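Local coordinates for protein diffuse adherence adhesin (Escherichia coli, PDB 4MEE) that mediates bacterial attachment to mammalian cells, autoaggregation and biofilm formation, the part described here being its C-terminal outer-membrane transport unit, at residues Leu165-Asn169 against Gln339-Val345; Asn368-Ala374 against Asn401-His407. All coordinates share one frame; numbering follows the deposited sequence.

Contact 1: Leu165-Asn169 against Gln339-Val345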
ATOM      1  N   LEU A 165      -2.607  -1.937   1.995  1.00 39.76           N
ATOM      2  CA  LEU A 165      -2.755  -0.517   2.172  1.00 40.23           C
ATOM      3  C   LEU A 165      -3.694   0.052   1.143  1.00 41.32           C
ATOM      4  O   LEU A 165      -3.713  -0.416   0.025  1.00 42.10           O
ATOM      5  CB  LEU A 165      -1.404   0.128   1.964  1.00 39.99           C
ATOM      6  CG  LEU A 165      -0.728   0.807   3.146  1.00 39.65           C
ATOM      7  CD1 LEU A 165      -0.713  -0.066   4.388  1.00 40.50           C
ATOM      8  CD2 LEU A 165       0.681   1.139   2.712  1.00 39.32           C
ATOM      9  N   MET A 166      -4.466   1.067   1.506  1.00 42.84           N
ATOM     10  CA  MET A 166      -5.294   1.736   0.526  1.00 44.73           C
ATOM     11  C   MET A 166      -5.000   3.225   0.547  1.00 45.93           C
ATOM     12  O   MET A 166      -5.182   3.882   1.562  1.00 46.78           O
ATOM     13  CB  MET A 166      -6.761   1.502   0.828  1.00 46.47           C
ATOM     14  CG  MET A 166      -7.633   1.456  -0.414  1.00 48.00           C
ATOM     15  SD  MET A 166      -9.392   1.542  -0.031  1.00 50.18           S
ATOM     16  CE  MET A 166      -9.354   2.590   1.421  1.00 50.61           C
ATOM     17  N   ASP A 167      -4.562   3.763  -0.582  1.00 46.59           N
ATOM     18  CA  ASP A 167      -4.196   5.164  -0.650  1.00 46.91           C
ATOM     19  C   ASP A 167      -5.417   6.030  -0.729  1.00 46.17           C
ATOM     20  O   ASP A 167      -6.512   5.544  -0.955  1.00 47.28           O
ATOM     21  CB  ASP A 167      -3.328   5.418  -1.865  1.00 49.22           C
ATOM     22  CG  ASP A 167      -1.862   5.209  -1.579  1.00 51.58           C
ATOM     23  OD1 ASP A 167      -1.453   5.349  -0.408  1.00 51.41           O
ATOM     24  OD2 ASP A 167      -1.109   4.908  -2.527  1.00 52.42           O
ATOM     25  N   LEU A 168      -5.212   7.320  -0.544  1.00 44.69           N
ATOM     26  CA  LEU A 168      -6.277   8.275  -0.618  1.00 44.83           C
ATOM     27  C   LEU A 168      -6.719   8.308  -2.045  1.00 46.57           C
ATOM     28  O   LEU A 168      -5.954   7.950  -2.932  1.00 47.16           O
ATOM     29  CB  LEU A 168      -5.735   9.641  -0.269  1.00 41.92           C
ATOM     30  CG  LEU A 168      -6.177  10.303   1.025  1.00 39.84           C
ATOM     31  CD1 LEU A 168      -6.364   9.274   2.116  1.00 39.59           C
ATOM     32  CD2 LEU A 168      -5.089  11.269   1.426  1.00 38.67           C
ATOM     33  N   ASN A 169      -7.968   8.707  -2.241  1.00 47.27           N
ATOM     34  CA  ASN A 169      -8.536   9.003  -3.543  1.00 48.25           C
ATOM     35  C   ASN A 169      -8.915   7.743  -4.279  1.00 51.07           C
ATOM     36  O   ASN A 169      -9.503   7.790  -5.341  1.00 50.84           O
ATOM     37  CB  ASN A 169      -7.600   9.865  -4.393  1.00 47.20           C
ATOM     38  CG  ASN A 169      -7.622  11.325  -3.986  1.00 46.49           C
ATOM     39  OD1 ASN A 169      -8.679  11.950  -3.919  1.00 45.82           O
ATOM     40  ND2 ASN A 169      -6.450  11.879  -3.721  1.00 45.70           N
ATOM     41  N   GLN A 339      -4.769  19.125  -5.808  1.00 44.56           N
ATOM     42  CA  GLN A 339      -5.072  18.510  -4.523  1.00 43.24           C
ATOM     43  C   GLN A 339      -3.831  18.283  -3.653  1.00 41.95           C
ATOM     44  O   GLN A 339      -3.156  17.260  -3.791  1.00 43.00           O
ATOM     45  CB  GLN A 339      -5.821  17.190  -4.728  1.00 43.16           C
ATOM     46  CG  GLN A 339      -6.361  16.584  -3.445  1.00 43.42           C
ATOM     47  CD  GLN A 339      -6.678  15.108  -3.580  1.00 43.46           C
ATOM     48  OE1 GLN A 339      -7.824  14.694  -3.410  1.00 44.08           O
ATOM     49  NE2 GLN A 339      -5.666  14.307  -3.884  1.00 44.04           N
ATOM     50  N   PRO A 340      -3.526  19.241  -2.757  1.00 40.87           N
ATOM     51  CA  PRO A 340      -2.540  18.974  -1.713  1.00 40.12           C
ATOM     52  C   PRO A 340      -3.168  18.094  -0.633  1.00 39.87           C
ATOM     53  O   PRO A 340      -4.304  18.341  -0.228  1.00 40.33           O
ATOM     54  CB  PRO A 340      -2.220  20.366  -1.163  1.00 39.65           C
ATOM     55  CG  PRO A 340      -3.435  21.179  -1.451  1.00 39.86           C
ATOM     56  CD  PRO A 340      -4.001  20.637  -2.732  1.00 40.21           C
ATOM     57  N   HIS A 341      -2.442  17.071  -0.186  1.00 39.40           N
ATOM     58  CA  HIS A 341      -2.985  16.102   0.770  1.00 39.24           C
ATOM     59  C   HIS A 341      -1.944  15.529   1.733  1.00 39.56           C
ATOM     60  O   HIS A 341      -0.743  15.562   1.461  1.00 40.16           O
ATOM     61  CB  HIS A 341      -3.710  14.969   0.034  1.00 38.52           C
ATOM     62  CG  HIS A 341      -2.844  14.225  -0.934  1.00 38.23           C
ATOM     63  ND1 HIS A 341      -2.923  14.411  -2.298  1.00 38.67           N
ATOM     64  CD2 HIS A 341      -1.875  13.301  -0.736  1.00 37.94           C
ATOM     65  CE1 HIS A 341      -2.042  13.631  -2.897  1.00 38.22           C
ATOM     66  NE2 HIS A 341      -1.390  12.950  -1.972  1.00 37.53           N
ATOM     67  N   LEU A 342      -2.430  14.994   2.851  1.00 40.03           N
ATOM     68  CA  LEU A 342      -1.591  14.405   3.891  1.00 40.64           C
ATOM     69  C   LEU A 342      -2.255  13.130   4.413  1.00 39.58           C
ATOM     70  O   LEU A 342      -3.463  13.113   4.653  1.00 39.33           O
ATOM     71  CB  LEU A 342      -1.384  15.413   5.029  1.00 42.81           C
ATOM     72  CG  LEU A 342      -0.661  15.010   6.319  1.00 44.60           C
ATOM     73  CD1 LEU A 342       0.838  14.849   6.108  1.00 45.99           C
ATOM     74  CD2 LEU A 342      -0.936  16.037   7.407  1.00 45.61           C
ATOM     75  N   GLN A 343      -1.463  12.074   4.584  1.00 38.69           N
ATOM     76  CA  GLN A 343      -1.962  10.766   5.018  1.00 37.66           C
ATOM     77  C   GLN A 343      -1.012  10.113   6.023  1.00 36.04           C
ATOM     78  O   GLN A 343       0.207  10.173   5.857  1.00 36.54           O
ATOM     79  CB  GLN A 343      -2.160   9.844   3.806  1.00 37.77           C
ATOM     80  CG  GLN A 343      -2.791   8.492   4.125  1.00 38.97           C
ATOM     81  CD  GLN A 343      -2.711   7.495   2.979  1.00 40.40           C
ATOM     82  OE1 GLN A 343      -1.994   7.701   2.001  1.00 41.44           O
ATOM     83  NE2 GLN A 343      -3.462   6.404   3.098  1.00 40.65           N
ATOM     84  N   ALA A 344      -1.581   9.493   7.056  1.00 34.01           N
ATOM     85  CA  ALA A 344      -0.808   8.753   8.059  1.00 32.26           C
ATOM     86  C   ALA A 344      -1.365   7.343   8.259  1.00 31.38           C
ATOM     87  O   ALA A 344      -2.580   7.158   8.362  1.00 31.54           O
ATOM     88  CB  ALA A 344      -0.774   9.509   9.379  1.00 31.28           C
ATOM     89  N   VAL A 345      -0.469   6.358   8.309  1.00 30.33           N
ATOM     90  CA  VAL A 345      -0.846   4.953   8.487  1.00 30.38           C
ATOM     91  C   VAL A 345      -0.106   4.327   9.676  1.00 30.81           C
ATOM     92  O   VAL A 345       1.110   4.475   9.804  1.00 30.58           O
ATOM     93  CB  VAL A 345      -0.569   4.110   7.213  1.00 29.72           C
ATOM     94  CG1 VAL A 345      -1.057   2.679   7.393  1.00 29.88           C
ATOM     95  CG2 VAL A 345      -1.219   4.732   5.985  1.00 29.63           C
TER

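Contact 2: Asn368-Ala374 against Asn401-His407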
ATOM      1  N   ASN A 368       4.919  -1.381  14.869  1.00 34.82           N
ATOM      2  CA  ASN A 368       4.213  -0.106  15.060  1.00 34.54           C
ATOM      3  C   ASN A 368       4.728   1.105  14.287  1.00 33.65           C
ATOM      4  O   ASN A 368       4.543   2.241  14.728  1.00 33.91           O
ATOM      5  CB  ASN A 368       4.097   0.236  16.548  1.00 35.06           C
ATOM      6  CG  ASN A 368       3.247  -0.757  17.303  1.00 36.02           C
ATOM      7  OD1 ASN A 368       2.340  -1.369  16.738  1.00 36.18           O
ATOM      8  ND2 ASN A 368       3.534  -0.922  18.588  1.00 36.00           N
ATOM      9  N   ASN A 369       5.353   0.860  13.137  1.00 32.56           N
ATOM     10  CA  ASN A 369       5.790   1.924  12.227  1.00 31.73           C
ATOM     11  C   ASN A 369       4.647   2.854  11.828  1.00 31.63           C
ATOM     12  O   ASN A 369       3.523   2.406  11.617  1.00 31.82           O
ATOM     13  CB  ASN A 369       6.424   1.309  10.972  1.00 31.18           C
ATOM     14  CG  ASN A 369       6.680   2.328   9.873  1.00 30.42           C
ATOM     15  OD1 ASN A 369       7.470   3.259  10.039  1.00 30.58           O
ATOM     16  ND2 ASN A 369       6.019   2.146   8.736  1.00 30.43           N
ATOM     17  N   ILE A 370       4.940   4.149  11.740  1.00 31.42           N
ATOM     18  CA  ILE A 370       3.974   5.119  11.229  1.00 31.87           C
ATOM     19  C   ILE A 370       4.460   5.687   9.894  1.00 32.31           C
ATOM     20  O   ILE A 370       5.441   6.437   9.838  1.00 32.39           O
ATOM     21  CB  ILE A 370       3.668   6.247  12.246  1.00 31.62           C
ATOM     22  CG1 ILE A 370       2.961   5.679  13.482  1.00 31.41           C
ATOM     23  CG2 ILE A 370       2.803   7.331  11.613  1.00 31.29           C
ATOM     24  CD1 ILE A 370       2.940   6.613  14.674  1.00 31.38           C
ATOM     25  N   GLN A 371       3.773   5.299   8.823  1.00 33.15           N
ATOM     26  CA  GLN A 371       4.059   5.815   7.489  1.00 34.39           C
ATOM     27  C   GLN A 371       3.263   7.091   7.233  1.00 35.26           C
ATOM     28  O   GLN A 371       2.039   7.106   7.362  1.00 35.21           O
ATOM     29  CB  GLN A 371       3.757   4.764   6.415  1.00 34.25           C
ATOM     30  CG  GLN A 371       4.127   5.199   5.005  1.00 35.54           C
ATOM     31  CD  GLN A 371       4.158   4.051   4.017  1.00 36.29           C
ATOM     32  OE1 GLN A 371       3.290   3.942   3.159  1.00 36.69           O
ATOM     33  NE2 GLN A 371       5.168   3.195   4.128  1.00 36.86           N
ATOM     34  N   THR A 372       3.969   8.158   6.876  1.00 36.60           N
ATOM     35  CA  THR A 372       3.334   9.431   6.570  1.00 38.40           C
ATOM     36  C   THR A 372       3.558   9.794   5.105  1.00 39.92           C
ATOM     37  O   THR A 372       4.688   9.769   4.607  1.00 40.53           O
ATOM     38  CB  THR A 372       3.842  10.569   7.482  1.00 39.02           C
ATOM     39  OG1 THR A 372       4.118  10.054   8.790  1.00 39.97           O
ATOM     40  CG2 THR A 372       2.801  11.680   7.592  1.00 39.30           C
ATOM     41  N   LYS A 373       2.462  10.111   4.424  1.00 41.07           N
ATOM     42  CA  LYS A 373       2.502  10.548   3.038  1.00 42.12           C
ATOM     43  C   LYS A 373       2.020  11.988   2.940  1.00 40.88           C
ATOM     44  O   LYS A 373       0.945  12.326   3.432  1.00 41.78           O
ATOM     45  CB  LYS A 373       1.646   9.636   2.155  1.00 44.53           C
ATOM     46  CG  LYS A 373       2.220   8.243   1.948  1.00 48.45           C
ATOM     47  CD  LYS A 373       1.437   7.472   0.898  1.00 52.40           C
ATOM     48  CE  LYS A 373       2.121   6.159   0.555  1.00 55.35           C
ATOM     49  NZ  LYS A 373       1.469   5.459  -0.587  1.00 56.92           N
ATOM     50  N   ALA A 374       2.841  12.834   2.326  1.00 39.95           N
ATOM     51  CA  ALA A 374       2.483  14.223   2.063  1.00 39.37           C
ATOM     52  C   ALA A 374       2.719  14.502   0.590  1.00 39.62           C
ATOM     53  O   ALA A 374       3.786  14.194   0.060  1.00 39.93           O
ATOM     54  CB  ALA A 374       3.313  15.160   2.923  1.00 38.24           C
ATOM     55  N   ASN A 401       4.394  12.247  -4.132  1.00 37.11           N
ATOM     56  CA  ASN A 401       4.331  12.137  -2.674  1.00 36.78           C
ATOM     57  C   ASN A 401       5.690  11.973  -2.001  1.00 35.61           C
ATOM     58  O   ASN A 401       6.643  11.466  -2.600  1.00 35.00           O
ATOM     59  CB  ASN A 401       3.431  10.966  -2.261  1.00 36.66           C
ATOM     60  CG  ASN A 401       1.957  11.245  -2.480  1.00 37.75           C
ATOM     61  OD1 ASN A 401       1.448  12.305  -2.119  1.00 38.35           O
ATOM     62  ND2 ASN A 401       1.256  10.275  -3.054  1.00 38.30           N
ATOM     63  N   TRP A 402       5.761  12.411  -0.748  1.00 35.57           N
ATOM     64  CA  TRP A 402       6.912  12.158   0.105  1.00 35.60           C
ATOM     65  C   TRP A 402       6.529  11.162   1.197  1.00 36.28           C
ATOM     66  O   TRP A 402       5.623  11.407   1.996  1.00 37.28           O
ATOM     67  CB  TRP A 402       7.455  13.468   0.691  1.00 34.77           C
ATOM     68  CG  TRP A 402       8.444  13.297   1.814  1.00 34.37           C
ATOM     69  CD1 TRP A 402       9.515  12.446   1.851  1.00 34.48           C
ATOM     70  CD2 TRP A 402       8.465  14.017   3.056  1.00 34.37           C
ATOM     71  NE1 TRP A 402      10.187  12.580   3.040  1.00 34.08           N
ATOM     72  CE2 TRP A 402       9.568  13.538   3.798  1.00 34.29           C
ATOM     73  CE3 TRP A 402       7.654  15.015   3.614  1.00 34.49           C
ATOM     74  CZ2 TRP A 402       9.883  14.024   5.071  1.00 34.46           C
ATOM     75  CZ3 TRP A 402       7.968  15.498   4.882  1.00 34.77           C
ATOM     76  CH2 TRP A 402       9.074  15.001   5.595  1.00 34.74           C
ATOM     77  N   ILE A 403       7.215  10.028   1.211  1.00 36.60           N
ATOM     78  CA  ILE A 403       6.945   8.994   2.193  1.00 36.97           C
ATOM     79  C   ILE A 403       7.987   9.056   3.289  1.00 37.51           C
ATOM     80  O   ILE A 403       9.186   9.059   3.019  1.00 37.43           O
ATOM     81  CB  ILE A 403       6.963   7.595   1.560  1.00 37.10           C
ATOM     82  CG1 ILE A 403       5.860   7.476   0.507  1.00 37.27           C
ATOM     83  CG2 ILE A 403       6.800   6.523   2.629  1.00 36.58           C
ATOM     84  CD1 ILE A 403       6.131   6.414  -0.531  1.00 37.00           C
ATOM     85  N   HIS A 404       7.515   9.113   4.525  1.00 37.89           N
ATOM     86  CA  HIS A 404       8.378   9.092   5.685  1.00 38.78           C
ATOM     87  C   HIS A 404       7.951   7.917   6.535  1.00 38.05           C
ATOM     88  O   HIS A 404       6.764   7.669   6.677  1.00 38.53           O
ATOM     89  CB  HIS A 404       8.216  10.387   6.473  1.00 39.95           C
ATOM     90  CG  HIS A 404       9.007  10.425   7.742  1.00 41.17           C
ATOM     91  ND1 HIS A 404      10.383  10.496   7.756  1.00 41.46           N
ATOM     92  CD2 HIS A 404       8.617  10.410   9.039  1.00 41.92           C
ATOM     93  CE1 HIS A 404      10.807  10.522   9.007  1.00 42.10           C
ATOM     94  NE2 HIS A 404       9.756  10.470   9.805  1.00 42.13           N
ATOM     95  N   ASN A 405       8.910   7.187   7.089  1.00 37.86           N
ATOM     96  CA  ASN A 405       8.595   6.120   8.028  1.00 36.79           C
ATOM     97  C   ASN A 405       9.239   6.363   9.372  1.00 36.38           C
ATOM     98  O   ASN A 405      10.416   6.719   9.445  1.00 37.02           O
ATOM     99  CB  ASN A 405       9.051   4.777   7.482  1.00 37.21           C
ATOM    100  CG  ASN A 405       8.233   4.332   6.299  1.00 37.69           C
ATOM    101  OD1 ASN A 405       7.074   3.951   6.440  1.00 37.55           O
ATOM    102  ND2 ASN A 405       8.831   4.380   5.117  1.00 38.53           N
ATOM    103  N   THR A 406       8.468   6.150  10.432  1.00 34.91           N
ATOM    104  CA  THR A 406       8.973   6.298  11.790  1.00 35.03           C
ATOM    105  C   THR A 406       9.947   5.184  12.181  1.00 34.47           C
ATOM    106  O   THR A 406      10.938   5.439  12.867  1.00 34.30           O
ATOM    107  CB  THR A 406       7.813   6.424  12.791  1.00 34.42           C
ATOM    108  OG1 THR A 406       7.092   7.626  12.506  1.00 35.38           O
ATOM    109  CG2 THR A 406       8.331   6.503  14.211  1.00 34.74           C
ATOM    110  N   HIS A 407       9.687   3.959  11.732  1.00 34.83           N
ATOM    111  CA  HIS A 407      10.631   2.857  11.933  1.00 34.47           C
ATOM    112  C   HIS A 407      11.156   2.358  10.600  1.00 34.71           C
ATOM    113  O   HIS A 407      10.690   2.767   9.543  1.00 33.93           O
ATOM    114  CB  HIS A 407       9.960   1.676  12.633  1.00 34.61           C
ATOM    115  CG  HIS A 407       9.350   2.010  13.958  1.00 34.72           C
ATOM    116  ND1 HIS A 407       8.472   3.057  14.132  1.00 35.08           N
ATOM    117  CD2 HIS A 407       9.469   1.414  15.168  1.00 34.73           C
ATOM    118  CE1 HIS A 407       8.087   3.103  15.395  1.00 35.07           C
ATOM    119  NE2 HIS A 407       8.681   2.118  16.045  1.00 34.81           N
TER

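Contact 1: Leu165-Asn169 against Gln339-Val345
The chain from Leu-165 to Asn-169, extended as far as Leu-168, runs nearly antiparallel to Gln-339 to Val-345, their end-to-end directions 161° apart, but even Leu-168 CA and Gln-343 CA stay 7.5 Å from each other, so side chains bridge the gap. This is the autotransporter beta-barrel with its plug: after helix 149-162 the chain threads through the pore and here lies against the inner face of strand 333-355. In such a strand alternate residues face the lumen, and Gln-339, His-341, Gln-343 and Val-345 do so, while Leu-342 faces the surface.

Gln-343 is the central residue, long and polar enough to reach a chain that forms no sheet with the wall. With CG anti to the backbone N (chi1 -175°) and the chain extended beyond it, its amide arrives beside the threading backbone. There NE2 gives a weak, bent hydrogen bond to Met-166 O, 3.4 Å long with an angle of 134° at the hydrogen. Leu-168 slides past Gln-343 in the opposite direction, its CD2 lying 4.0 Å from Gln-343 CB and reaching on to His-341 CB; a branched apolar residue suits this place because both its methyls pack on the methylenes of Gln-343, CD1 near CG and CD2 near CB.

Asp-167 crosses Gln-343 at about a right angle. Its charge is met by Lys-373, which makes a salt bridge to OD1, and His-341 NE2 is hydrogen-bonded to Asn-401 OD1. At one end of the contact the polar side chains of Asn-169 and Gln-339 approach from opposite directions. At the other end the contact is purely apolar, Leu-165 CD1 resting 4.1 Å from Val-345 CG1.

Contact 2: Asn368-Ala374 against Asn401-His407
Gln-371 and Asn-405 face each other as a non-hydrogen-bonded pair, CA atoms 4.6 Å apart, and their side chains lie side by side on the same face of the sheet. From its CB, 3.4 Å from Asn-405 OD1, Gln-371 extends with CG anti to the backbone N (chi1 -176°); CG packs on Ile-403 CG2 at 3.8 Å, and CD stays close to that same methyl. At the tip NE2 bonds to Asn-405 OD1, 3.1 Å away, almost straight at 168° and on a lone pair in the carbonyl plane. A glutamine suits this position, since its methylenes pack on isoleucine while its amide still finds an acceptor.

The same Asn-405 OD1 also accepts from Asn-369 ND2, whose approach is tilted 32° from the carbonyl plane, so two amides grip one oxygen; Asn-405 ND2 in turn is hydrogen-bonded to the backbone O of Ser-423. Asn-369 uses its other end too, OD1 taking the backbone N of His-407 at 2.9 Å.

These are neighbouring antiparallel strands of the autotransporter barrel wall, with side chains alternating between lumen and outer surface. Thr-372 with His-404 and Ala-374 with Trp-402 are the hydrogen-bonded pairs, each joined by two backbone N-H...O bonds, and their side chains share the outward face. Small Ala-374 brings its CB obliquely to the Trp-402 ring, while His-404 CB lies over a face of that indole.

On the inward face Lys-373 runs alongside Ile-403, its CE 4.0 Å from Ile-403 CG1. This long aliphatic stem carries NZ beyond the isoleucine, where besides Asp-167 it meets Glu-428 in a salt bridge. At the strand end, one face of the His-407 ring lies over the backbone of Asn-368 and Asn-369, which leads into strand 370-374; Asn-369 N stands 3.9 Å above the ring plane, offset toward the rim.

In the fold
Both contacts belong to one wall of the barrel, their centres about 11 Å apart: contact 1 joins the threading chain to strand 333-355, and contact 2 joins the strand beside it in the sheet, 370-383, to 397-405. The backbone stitches them together, with Gln-343 O 2.7 Å from Lys-373 N and Val-345 N 2.8 Å from Gln-371 O, both probable hydrogen bonds. Side chains add packing: Thr-372 CG2 lies 3.5 Å from Gln-343 O, and Leu-342 CD1 lies 3.7 Å from Lys-373 O. On the lumen side Leu-165 packs on Gln-371. Thus 165-169 is held inside the pore by residues of strands 280-298, 333-355 and 370-383.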